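Local atomic coordinates of beta-galactosidase (Marinomonas sp. ef1, PDB entry 6Y2K), a protein that hydrolyses terminal beta-D-galactose residues from beta-galactosides, as a cold-active glycoside hydrolase of family GH42 that assembles into a hexamer. Residues A[194-199]-A[205-210]; A[211-216]-A[420-425]; A[178-181]-A[186-189]. All coordinates share one frame; numbering follows the deposited sequence.

Contact 1: residues A[194-199]-A[205-210]; sequences ELPNLT and PSHRLD
H207 turns its CG away from the backbone N (chi1 -177°), which carries the imidazole straight out from the first turn of helix 205-233 to the backbone of E194 and the ring of P196. In the (beta/alpha)8 barrel this helix is the one that leads into strand 238-244, and residues 194-199 belong to the long loop that precedes it, so the contact ties a barrel helix to the excursion from which it emerges. The histidine serves the loop in two ways at once, a good example of an aromatic heterocycle using edge and face separately. At its edge, NE2 donates to E194 O at 2.9 Å; the oxygen lies near the ring plane, but the N-H...O angle is only 132°, a bond of ordinary length that is noticeably bent. Over one face sits P196, whose CB stands 3.9 Å from the H207 ring centroid and almost on the ring normal, a CH-pi contact. P196 CD also comes within 3.8 Å of H207 NE2, the nitrogen that makes the bond. W178 stacks on the opposite face, leaving the imidazole sandwiched and its rotation largely fixed. An alanine at this position is likely to leave the E194 carbonyl without its donor and open a gap between P196 and W178. The carboxylate of E194 looks elsewhere, to a salt bridge with K79 of the second subunit, and P196 is backed by F211 one turn further along the helix. The guanidinium of R208, beyond a bend at chi3, makes a weak hydrogen bond to I426 O. The aliphatic stem of R208 touches the proline, R208 CG lying 4.0 Å from P196 CB.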
ATOM      1  N   GLU A 194      28.920 -10.098 -43.664  1.00 17.53           N
ATOM      2  CA  GLU A 194      29.226 -10.849 -42.452  1.00 17.29           C
ATOM      3  C   GLU A 194      27.936 -11.286 -41.760  1.00 17.26           C
ATOM      4  O   GLU A 194      26.832 -10.907 -42.153  1.00 16.97           O
ATOM      5  CB  GLU A 194      30.064  -9.984 -41.490  1.00 17.89           C
ATOM      6  CG  GLU A 194      31.403  -9.494 -42.036  1.00 18.46           C
ATOM      7  CD  GLU A 194      32.463 -10.575 -42.221  1.00 19.18           C
ATOM      8  OE1 GLU A 194      32.313 -11.702 -41.699  1.00 18.87           O
ATOM      9  OE2 GLU A 194      33.471 -10.277 -42.905  1.00 19.14           O
ATOM     10  N   LEU A 195      28.091 -12.092 -40.711  1.00 17.60           N
ATOM     11  CA  LEU A 195      26.983 -12.425 -39.821  1.00 17.48           C
ATOM     12  C   LEU A 195      26.555 -11.146 -39.082  1.00 17.31           C
ATOM     13  O   LEU A 195      27.383 -10.242 -38.901  1.00 17.41           O
ATOM     14  CB  LEU A 195      27.414 -13.509 -38.820  1.00 17.94           C
ATOM     15  CG  LEU A 195      27.822 -14.857 -39.427  1.00 18.49           C
ATOM     16  CD1 LEU A 195      28.536 -15.721 -38.394  1.00 18.77           C
ATOM     17  CD2 LEU A 195      26.603 -15.569 -40.007  1.00 18.45           C
ATOM     18  N   PRO A 196      25.265 -11.047 -38.682  1.00 16.97           N
ATOM     19  CA  PRO A 196      24.770  -9.853 -37.989  1.00 16.90           C
ATOM     20  C   PRO A 196      25.068  -9.754 -36.481  1.00 17.49           C
ATOM     21  O   PRO A 196      24.626  -8.788 -35.852  1.00 18.33           O
ATOM     22  CB  PRO A 196      23.264  -9.931 -38.222  1.00 16.45           C
ATOM     23  CG  PRO A 196      22.987 -11.385 -38.260  1.00 16.23           C
ATOM     24  CD  PRO A 196      24.166 -11.994 -38.963  1.00 16.49           C
ATOM     25  N   ASN A 197      25.799 -10.706 -35.905  1.00 17.64           N
ATOM     26  CA  ASN A 197      26.182 -10.620 -34.489  1.00 18.04           C
ATOM     27  C   ASN A 197      27.513  -9.881 -34.318  1.00 18.50           C
ATOM     28  O   ASN A 197      28.244  -9.657 -35.284  1.00 18.75           O
ATOM     29  CB  ASN A 197      26.261 -12.010 -33.848  1.00 17.77           C
ATOM     30  CG  ASN A 197      27.404 -12.842 -34.391  1.00 17.78           C
ATOM     31  OD1 ASN A 197      27.685 -12.811 -35.595  1.00 16.54           O
ATOM     32  ND2 ASN A 197      28.077 -13.586 -33.505  1.00 17.55           N
ATOM     33  N   LEU A 198      27.813  -9.496 -33.079  1.00 18.97           N
ATOM     34  CA  LEU A 198      29.090  -8.852 -32.733  1.00 19.28           C
ATOM     35  C   LEU A 198      29.412  -7.587 -33.560  1.00 18.54           C
ATOM     36  O   LEU A 198      30.573  -7.275 -33.820  1.00 19.81           O
ATOM     37  CB  LEU A 198      30.241  -9.870 -32.810  1.00 20.10           C
ATOM     38  CG  LEU A 198      30.133 -11.047 -31.833  1.00 20.94           C
ATOM     39  CD1 LEU A 198      31.257 -12.036 -32.084  1.00 22.03           C
ATOM     40  CD2 LEU A 198      30.160 -10.562 -30.390  1.00 21.32           C
ATOM     41  N   THR A 199      28.375  -6.863 -33.957  1.00 17.26           N
ATOM     42  CA  THR A 199      28.535  -5.562 -34.587  1.00 16.48           C
ATOM     43  C   THR A 199      28.699  -4.522 -33.480  1.00 16.02           C
ATOM     44  O   THR A 199      28.354  -4.782 -32.328  1.00 15.82           O
ATOM     45  CB  THR A 199      27.310  -5.220 -35.455  1.00 16.38           C
ATOM     46  OG1 THR A 199      26.116  -5.378 -34.687  1.00 16.40           O
ATOM     47  CG2 THR A 199      27.234  -6.135 -36.659  1.00 16.46           C
ATOM     48  N   PRO A 205      18.083  -3.915 -39.935  1.00 15.41           N
ATOM     49  CA  PRO A 205      16.990  -4.881 -39.783  1.00 15.24           C
ATOM     50  C   PRO A 205      16.756  -5.795 -41.004  1.00 15.32           C
ATOM     51  O   PRO A 205      16.284  -6.922 -40.823  1.00 15.87           O
ATOM     52  CB  PRO A 205      15.764  -3.996 -39.498  1.00 15.44           C
ATOM     53  CG  PRO A 205      16.158  -2.616 -39.937  1.00 15.63           C
ATOM     54  CD  PRO A 205      17.627  -2.540 -39.648  1.00 15.48           C
ATOM     55  N   SER A 206      17.079  -5.316 -42.213  1.00 15.35           N
ATOM     56  CA  SER A 206      16.996  -6.134 -43.436  1.00 15.42           C
ATOM     57  C   SER A 206      17.972  -7.303 -43.396  1.00 15.19           C
ATOM     58  O   SER A 206      17.646  -8.413 -43.807  1.00 15.41           O
ATOM     59  CB  SER A 206      17.291  -5.293 -44.684  1.00 15.46           C
ATOM     60  OG  SER A 206      16.436  -4.166 -44.766  1.00 15.92           O
ATOM     61  N   HIS A 207      19.173  -7.014 -42.909  1.00 15.35           N
ATOM     62  CA  HIS A 207      20.243  -7.987 -42.697  1.00 15.06           C
ATOM     63  C   HIS A 207      19.800  -9.056 -41.695  1.00 15.24           C
ATOM     64  O   HIS A 207      19.940 -10.258 -41.947  1.00 15.05           O
ATOM     65  CB  HIS A 207      21.480  -7.212 -42.209  1.00 15.03           C
ATOM     66  CG  HIS A 207      22.714  -8.036 -42.011  1.00 15.35           C
ATOM     67  ND1 HIS A 207      23.866  -7.500 -41.476  1.00 15.12           N
ATOM     68  CD2 HIS A 207      22.988  -9.339 -42.266  1.00 15.41           C
ATOM     69  CE1 HIS A 207      24.796  -8.436 -41.415  1.00 15.48           C
ATOM     70  NE2 HIS A 207      24.289  -9.560 -41.886  1.00 15.51           N
ATOM     71  N   ARG A 208      19.244  -8.613 -40.572  1.00 14.99           N
ATOM     72  CA  ARG A 208      18.812  -9.537 -39.527  1.00 15.15           C
ATOM     73  C   ARG A 208      17.618 -10.381 -39.960  1.00 15.06           C
ATOM     74  O   ARG A 208      17.547 -11.566 -39.612  1.00 15.07           O
ATOM     75  CB  ARG A 208      18.488  -8.782 -38.239  1.00 15.46           C
ATOM     76  CG  ARG A 208      19.706  -8.121 -37.596  1.00 16.09           C
ATOM     77  CD  ARG A 208      19.316  -7.216 -36.436  1.00 16.43           C
ATOM     78  NE  ARG A 208      18.701  -7.969 -35.347  1.00 17.03           N
ATOM     79  CZ  ARG A 208      17.935  -7.460 -34.382  1.00 17.58           C
ATOM     80  NH1 ARG A 208      17.439  -8.282 -33.456  1.00 17.79           N
ATOM     81  NH2 ARG A 208      17.618  -6.168 -34.345  1.00 17.18           N
ATOM     82  N   LEU A 209      16.689  -9.782 -40.711  1.00 14.57           N
ATOM     83  CA  LEU A 209      15.506 -10.514 -41.178  1.00 14.62           C
ATOM     84  C   LEU A 209      15.849 -11.596 -42.218  1.00 14.56           C
ATOM     85  O   LEU A 209      15.392 -12.750 -42.103  1.00 14.50           O
ATOM     86  CB  LEU A 209      14.444  -9.547 -41.722  1.00 14.49           C
ATOM     87  CG  LEU A 209      13.118 -10.172 -42.159  1.00 14.51           C
ATOM     88  CD1 LEU A 209      12.491 -11.010 -41.055  1.00 14.60           C
ATOM     89  CD2 LEU A 209      12.145  -9.095 -42.606  1.00 14.88           C
ATOM     90  N   ASP A 210      16.638 -11.228 -43.226  1.00 14.53           N
ATOM     91  CA  ASP A 210      17.150 -12.207 -44.203  1.00 14.68           C
ATOM     92  C   ASP A 210      17.986 -13.307 -43.530  1.00 14.89           C
ATOM     93  O   ASP A 210      17.894 -14.481 -43.928  1.00 14.37           O
ATOM     94  CB  ASP A 210      17.967 -11.525 -45.311  1.00 15.03           C
ATOM     95  CG  ASP A 210      17.106 -10.988 -46.452  1.00 15.17           C
ATOM     96  OD1 ASP A 210      15.887 -11.263 -46.522  1.00 15.30           O
ATOM     97  OD2 ASP A 210      17.677 -10.294 -47.317  1.00 15.64           O
TER

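Contact 2: residues A[211-216]-A[420-425]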
ATOM      1  N   PHE A 211      18.761 -12.951 -42.501  1.00 14.28           N
ATOM      2  CA  PHE A 211      19.502 -13.962 -41.748  1.00 14.80           C
ATOM      3  C   PHE A 211      18.561 -14.966 -41.061  1.00 15.21           C
ATOM      4  O   PHE A 211      18.794 -16.183 -41.130  1.00 15.32           O
ATOM      5  CB  PHE A 211      20.472 -13.332 -40.737  1.00 14.98           C
ATOM      6  CG  PHE A 211      21.348 -14.336 -40.053  1.00 15.23           C
ATOM      7  CD1 PHE A 211      22.254 -15.086 -40.789  1.00 15.18           C
ATOM      8  CD2 PHE A 211      21.252 -14.556 -38.685  1.00 15.75           C
ATOM      9  CE1 PHE A 211      23.057 -16.032 -40.174  1.00 15.50           C
ATOM     10  CE2 PHE A 211      22.064 -15.493 -38.060  1.00 15.74           C
ATOM     11  CZ  PHE A 211      22.959 -16.236 -38.810  1.00 15.50           C
ATOM     12  N   GLN A 212      17.498 -14.463 -40.422  1.00 15.59           N
ATOM     13  CA  GLN A 212      16.504 -15.329 -39.781  1.00 15.69           C
ATOM     14  C   GLN A 212      15.843 -16.246 -40.796  1.00 15.41           C
ATOM     15  O   GLN A 212      15.672 -17.434 -40.544  1.00 15.02           O
ATOM     16  CB  GLN A 212      15.422 -14.512 -39.064  1.00 16.67           C
ATOM     17  CG  GLN A 212      14.556 -15.319 -38.101  1.00 16.95           C
ATOM     18  CD  GLN A 212      15.124 -15.408 -36.691  1.00 18.17           C
ATOM     19  OE1 GLN A 212      15.775 -14.485 -36.216  1.00 20.22           O
ATOM     20  NE2 GLN A 212      14.861 -16.516 -36.010  1.00 19.42           N
ATOM     21  N   ARG A 213      15.467 -15.672 -41.935  1.00 15.51           N
ATOM     22  CA  ARG A 213      14.839 -16.423 -43.015  1.00 15.67           C
ATOM     23  C   ARG A 213      15.755 -17.529 -43.517  1.00 16.15           C
ATOM     24  O   ARG A 213      15.307 -18.667 -43.725  1.00 15.81           O
ATOM     25  CB  ARG A 213      14.461 -15.490 -44.168  1.00 15.76           C
ATOM     26  CG  ARG A 213      13.307 -14.552 -43.847  1.00 15.95           C
ATOM     27  CD  ARG A 213      13.353 -13.319 -44.734  1.00 16.19           C
ATOM     28  NE  ARG A 213      12.102 -12.559 -44.745  1.00 16.31           N
ATOM     29  CZ  ARG A 213      11.938 -11.380 -45.354  1.00 16.75           C
ATOM     30  NH1 ARG A 213      12.945 -10.798 -46.001  1.00 16.84           N
ATOM     31  NH2 ARG A 213      10.753 -10.767 -45.316  1.00 17.53           N
ATOM     32  N   CYS A 214      17.037 -17.202 -43.693  1.00 15.76           N
ATOM     33  CA  CYS A 214      18.017 -18.183 -44.168  1.00 16.01           C
ATOM     34  C   CYS A 214      18.185 -19.329 -43.170  1.00 15.66           C
ATOM     35  O   CYS A 214      18.105 -20.497 -43.553  1.00 15.35           O
ATOM     36  CB  CYS A 214      19.365 -17.509 -44.456  1.00 16.05           C
ATOM     37  SG  CYS A 214      20.664 -18.664 -44.941  1.00 16.80           S
ATOM     38  N   CYS A 215      18.394 -18.992 -41.892  1.00 15.44           N
ATOM     39  CA  CYS A 215      18.519 -19.994 -40.833  1.00 15.57           C
ATOM     40  C   CYS A 215      17.276 -20.892 -40.740  1.00 15.56           C
ATOM     41  O   CYS A 215      17.397 -22.114 -40.584  1.00 15.13           O
ATOM     42  CB  CYS A 215      18.829 -19.340 -39.481  1.00 15.58           C
ATOM     43  SG  CYS A 215      20.493 -18.626 -39.382  1.00 16.26           S
ATOM     44  N   SER A 216      16.096 -20.291 -40.864  1.00 15.37           N
ATOM     45  CA  SER A 216      14.856 -21.056 -40.893  1.00 15.38           C
ATOM     46  C   SER A 216      14.851 -22.019 -42.089  1.00 15.57           C
ATOM     47  O   SER A 216      14.512 -23.188 -41.942  1.00 15.23           O
ATOM     48  CB  SER A 216      13.646 -20.127 -40.957  1.00 15.08           C
ATOM     49  OG  SER A 216      12.445 -20.873 -40.974  1.00 14.31           O
ATOM     50  N   ALA A 420       6.266 -12.203 -40.022  1.00 16.38           N
ATOM     51  CA  ALA A 420       5.841 -11.019 -39.260  1.00 16.05           C
ATOM     52  C   ALA A 420       6.428 -11.032 -37.845  1.00 16.00           C
ATOM     53  O   ALA A 420       6.920 -10.011 -37.366  1.00 15.96           O
ATOM     54  CB  ALA A 420       4.318 -10.927 -39.195  1.00 16.24           C
ATOM     55  N   CYS A 421       6.387 -12.194 -37.198  1.00 15.45           N
ATOM     56  CA  CYS A 421       6.995 -12.363 -35.872  1.00 15.63           C
ATOM     57  C   CYS A 421       8.469 -11.935 -35.843  1.00 15.49           C
ATOM     58  O   CYS A 421       8.884 -11.174 -34.964  1.00 15.63           O
ATOM     59  CB  CYS A 421       6.866 -13.815 -35.405  1.00 15.90           C
ATOM     60  SG  CYS A 421       7.279 -14.043 -33.671  1.00 16.62           S
ATOM     61  N   TRP A 422       9.240 -12.395 -36.826  1.00 15.12           N
ATOM     62  CA  TRP A 422      10.662 -12.040 -36.943  1.00 15.18           C
ATOM     63  C   TRP A 422      10.851 -10.535 -37.160  1.00 15.29           C
ATOM     64  O   TRP A 422      11.654  -9.900 -36.471  1.00 15.27           O
ATOM     65  CB  TRP A 422      11.340 -12.816 -38.082  1.00 15.10           C
ATOM     66  CG  TRP A 422      11.186 -14.311 -37.997  1.00 15.02           C
ATOM     67  CD1 TRP A 422      11.034 -15.055 -36.866  1.00 14.98           C
ATOM     68  CD2 TRP A 422      11.210 -15.242 -39.089  1.00 15.00           C
ATOM     69  NE1 TRP A 422      10.932 -16.390 -37.186  1.00 15.40           N
ATOM     70  CE2 TRP A 422      11.044 -16.532 -38.542  1.00 15.10           C
ATOM     71  CE3 TRP A 422      11.349 -15.109 -40.474  1.00 15.03           C
ATOM     72  CZ2 TRP A 422      11.027 -17.686 -39.333  1.00 14.93           C
ATOM     73  CZ3 TRP A 422      11.324 -16.260 -41.266  1.00 15.14           C
ATOM     74  CH2 TRP A 422      11.162 -17.532 -40.687  1.00 15.11           C
ATOM     75  N   SER A 423      10.093  -9.972 -38.097  1.00 15.66           N
ATOM     76  CA  SER A 423      10.131  -8.540 -38.374  1.00 16.73           C
ATOM     77  C   SER A 423       9.879  -7.708 -37.107  1.00 16.84           C
ATOM     78  O   SER A 423      10.695  -6.860 -36.734  1.00 16.27           O
ATOM     79  CB  SER A 423       9.111  -8.175 -39.462  1.00 17.61           C
ATOM     80  OG  SER A 423       9.009  -6.759 -39.592  1.00 19.53           O
ATOM     81  N   LEU A 424       8.772  -8.002 -36.431  1.00 16.75           N
ATOM     82  CA  LEU A 424       8.374  -7.258 -35.237  1.00 17.37           C
ATOM     83  C   LEU A 424       9.300  -7.481 -34.022  1.00 16.47           C
ATOM     84  O   LEU A 424       9.465  -6.584 -33.202  1.00 16.46           O
ATOM     85  CB  LEU A 424       6.913  -7.584 -34.890  1.00 18.17           C
ATOM     86  CG  LEU A 424       5.916  -7.154 -35.983  1.00 19.26           C
ATOM     87  CD1 LEU A 424       4.626  -7.945 -35.889  1.00 19.61           C
ATOM     88  CD2 LEU A 424       5.605  -5.680 -35.897  1.00 19.66           C
ATOM     89  N   ASP A 425       9.884  -8.670 -33.893  1.00 16.18           N
ATOM     90  CA  ASP A 425      10.881  -8.929 -32.839  1.00 16.46           C
ATOM     91  C   ASP A 425      12.206  -8.202 -33.104  1.00 16.13           C
ATOM     92  O   ASP A 425      12.929  -7.862 -32.166  1.00 15.74           O
ATOM     93  CB  ASP A 425      11.179 -10.433 -32.711  1.00 16.68           C
ATOM     94  CG  ASP A 425      10.075 -11.213 -32.010  1.00 17.02           C
ATOM     95  OD1 ASP A 425       9.131 -10.613 -31.430  1.00 16.80           O
ATOM     96  OD2 ASP A 425      10.183 -12.460 -32.034  1.00 16.66           O
TER
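Q212 lays its CG over the face of the W422 indole, 3.5 Å from the centroid of the five-membered ring and only 11° off its normal, a close CH-pi contact. The far end of the indole is met by two further residues of the same helix: R213 CG reaches W422 CZ3 at 3.7 Å, and S216 brings both CB and OG to within 3.6 Å of W422 CH2. One large flat side chain is thus received by an apolar stem, a second stem and a small hydroxyl. Segments 211-216 and 420-425 run roughly antiparallel, at 142°, their axes 10.8 Å apart at closest approach; the first lies on helix 205-233 of the (beta/alpha)8 barrel and the second on helix 418-426 of the trimerisation domain, so the indole bridges an interdomain seam. Behind this layer, the polar ends are held by one piece of loop after strand 238-244. W422 NE1 bonds to T248 O, Q212 NE2 to A249 O beyond a bend at chi2 (88°), and S216 OG to D251 N. R213, extended from CG to NE, passes the tryptophan to form salt bridges with D419 and D210, and its NH2 bonds to E502 O.

Contact 3: residues A[178-181]-A[186-189]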
ATOM      1  N   TRP A 178      18.152  -3.679 -49.037  1.00 17.43           N
ATOM      2  CA  TRP A 178      18.522  -3.436 -47.627  1.00 16.98           C
ATOM      3  C   TRP A 178      18.684  -1.940 -47.275  1.00 17.00           C
ATOM      4  O   TRP A 178      18.769  -1.588 -46.091  1.00 17.09           O
ATOM      5  CB  TRP A 178      19.847  -4.148 -47.295  1.00 16.03           C
ATOM      6  CG  TRP A 178      19.802  -5.642 -47.206  1.00 15.45           C
ATOM      7  CD1 TRP A 178      18.840  -6.483 -47.700  1.00 15.51           C
ATOM      8  CD2 TRP A 178      20.797  -6.484 -46.610  1.00 15.05           C
ATOM      9  NE1 TRP A 178      19.164  -7.792 -47.418  1.00 15.23           N
ATOM     10  CE2 TRP A 178      20.364  -7.819 -46.759  1.00 15.02           C
ATOM     11  CE3 TRP A 178      22.003  -6.236 -45.941  1.00 15.14           C
ATOM     12  CZ2 TRP A 178      21.102  -8.905 -46.271  1.00 15.10           C
ATOM     13  CZ3 TRP A 178      22.743  -7.321 -45.464  1.00 15.29           C
ATOM     14  CH2 TRP A 178      22.291  -8.635 -45.636  1.00 14.92           C
ATOM     15  N   GLY A 179      18.772  -1.067 -48.283  1.00 16.68           N
ATOM     16  CA  GLY A 179      19.058   0.351 -48.055  1.00 16.00           C
ATOM     17  C   GLY A 179      20.463   0.613 -47.516  1.00 15.86           C
ATOM     18  O   GLY A 179      20.657   1.486 -46.660  1.00 15.09           O
ATOM     19  N   ASN A 180      21.451  -0.102 -48.059  1.00 15.64           N
ATOM     20  CA  ASN A 180      22.819  -0.084 -47.521  1.00 15.57           C
ATOM     21  C   ASN A 180      23.601   1.206 -47.789  1.00 15.69           C
ATOM     22  O   ASN A 180      24.738   1.341 -47.319  1.00 15.92           O
ATOM     23  CB  ASN A 180      23.612  -1.309 -47.998  1.00 15.55           C
ATOM     24  CG  ASN A 180      23.201  -2.591 -47.288  1.00 15.74           C
ATOM     25  OD1 ASN A 180      22.662  -2.558 -46.169  1.00 15.36           O
ATOM     26  ND2 ASN A 180      23.464  -3.736 -47.930  1.00 14.98           N
ATOM     27  N   VAL A 181      23.008   2.154 -48.518  1.00 15.45           N
ATOM     28  CA  VAL A 181      23.532   3.528 -48.539  1.00 15.72           C
ATOM     29  C   VAL A 181      23.614   4.116 -47.120  1.00 15.75           C
ATOM     30  O   VAL A 181      24.540   4.879 -46.796  1.00 16.31           O
ATOM     31  CB  VAL A 181      22.698   4.444 -49.472  1.00 16.16           C
ATOM     32  CG1 VAL A 181      21.278   4.647 -48.948  1.00 16.28           C
ATOM     33  CG2 VAL A 181      23.405   5.784 -49.671  1.00 16.21           C
ATOM     34  N   ASP A 186      27.148  -0.403 -47.841  1.00 16.37           N
ATOM     35  CA  ASP A 186      27.194  -1.027 -49.185  1.00 16.59           C
ATOM     36  C   ASP A 186      28.289  -2.083 -49.345  1.00 16.37           C
ATOM     37  O   ASP A 186      29.457  -1.826 -49.038  1.00 16.57           O
ATOM     38  CB  ASP A 186      27.385   0.035 -50.276  1.00 16.31           C
ATOM     39  CG  ASP A 186      26.160   0.925 -50.462  1.00 16.45           C
ATOM     40  OD1 ASP A 186      25.047   0.380 -50.667  1.00 15.46           O
ATOM     41  OD2 ASP A 186      26.330   2.172 -50.408  1.00 16.19           O
ATOM     42  N   TYR A 187      27.891  -3.259 -49.826  1.00 16.55           N
ATOM     43  CA  TYR A 187      28.806  -4.364 -50.133  1.00 16.88           C
ATOM     44  C   TYR A 187      29.162  -4.406 -51.619  1.00 16.95           C
ATOM     45  O   TYR A 187      28.302  -4.205 -52.479  1.00 16.94           O
ATOM     46  CB  TYR A 187      28.174  -5.701 -49.714  1.00 16.72           C
ATOM     47  CG  TYR A 187      27.758  -5.680 -48.263  1.00 16.71           C
ATOM     48  CD1 TYR A 187      28.700  -5.853 -47.246  1.00 16.43           C
ATOM     49  CD2 TYR A 187      26.439  -5.443 -47.902  1.00 16.74           C
ATOM     50  CE1 TYR A 187      28.331  -5.814 -45.913  1.00 16.26           C
ATOM     51  CE2 TYR A 187      26.061  -5.405 -46.568  1.00 16.64           C
ATOM     52  CZ  TYR A 187      27.013  -5.583 -45.576  1.00 16.44           C
ATOM     53  OH  TYR A 187      26.642  -5.532 -44.248  1.00 15.69           O
ATOM     54  N   ARG A 188      30.437  -4.671 -51.902  1.00 17.75           N
ATOM     55  CA  ARG A 188      30.920  -4.876 -53.270  1.00 18.09           C
ATOM     56  C   ARG A 188      30.565  -6.259 -53.822  1.00 18.13           C
ATOM     57  O   ARG A 188      30.540  -6.456 -55.042  1.00 17.80           O
ATOM     58  CB  ARG A 188      32.441  -4.727 -53.325  1.00 18.85           C
ATOM     59  CG  ARG A 188      32.970  -3.359 -52.932  1.00 19.24           C
ATOM     60  CD  ARG A 188      34.443  -3.233 -53.303  1.00 19.69           C
ATOM     61  NE  ARG A 188      35.258  -4.274 -52.673  1.00 19.76           N
ATOM     62  CZ  ARG A 188      36.493  -4.612 -53.042  1.00 20.32           C
ATOM     63  NH1 ARG A 188      37.108  -3.990 -54.046  1.00 19.86           N
ATOM     64  NH2 ARG A 188      37.132  -5.581 -52.390  1.00 20.69           N
ATOM     65  N   SER A 189      30.345  -7.220 -52.923  1.00 17.56           N
ATOM     66  CA  SER A 189      30.061  -8.598 -53.297  1.00 18.07           C
ATOM     67  C   SER A 189      29.375  -9.317 -52.134  1.00 17.72           C
ATOM     68  O   SER A 189      29.420  -8.856 -50.989  1.00 17.46           O
ATOM     69  CB  SER A 189      31.369  -9.326 -53.634  1.00 18.90           C
ATOM     70  OG  SER A 189      32.214  -9.431 -52.482  1.00 19.62           O
TER
HETATM   71  O   HOH W   1      24.154  -4.481 -43.851  1.00 16.98           O
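N180 and D186 bring their CA atoms to 4.8 Å of each other where the chain turns back after helix 171-178. G179, with a positive phi of 67°, is the first residue to leave the helical path, just before N180, and the backbone then meets itself with N180 O 3.0 Å from D186 N. The D186 carboxylate folds back over this junction, OD1 lying 3.3 Å from N180 C, while on the second subunit OD2 finds its hydrogen bond on S40 and V181 packs against H11. The turn lies in the long excursion between strand 134-138 and barrel helix 205-233 of the TIM barrel, far from the centre of the chain and at a subunit interface. N180 holds its CG anti to its own carbonyl carbon (chi1 -75°), which points the amide at the Y187 ring, and the amide and ring planes meet nearly perpendicular, 83° apart. ND2 of N180 arrives at the edge of the phenol, 3.4 Å from Y187 CE2, and is itself bonded to N175 OD1, while N180 OD1 accepts from N204 ND2. A water holds Y187 OH at 2.7 Å and gives N180 OD1 a weak, long bond. The W178 and Y187 side chains cross at about a right angle, W178 CZ3 4.0 Å from Y187 CE2, an apolar touch, and the indole NE1 is bonded to D210.

Contacts 1 and 2 share helix 205-233, in successive turns: its start receives the preceding loop, and the next turns receive helix 418-426 of the other domain. L195 packs on F211, and L209 on W422, so the two touch directly. Contact 3 joins contact 1 through W178, but does not touch contact 2. The chemistry follows the place. Contact 2, buried and nearest the chain centre (about 16 Å between centres), relies on stems against an indole. Contact 1, at the surface, adds a bent hydrogen bond to a loop carbonyl. Contact 3, outermost though largely buried, mixes amide, phenol and water, and like contact 1 reaches the second subunit.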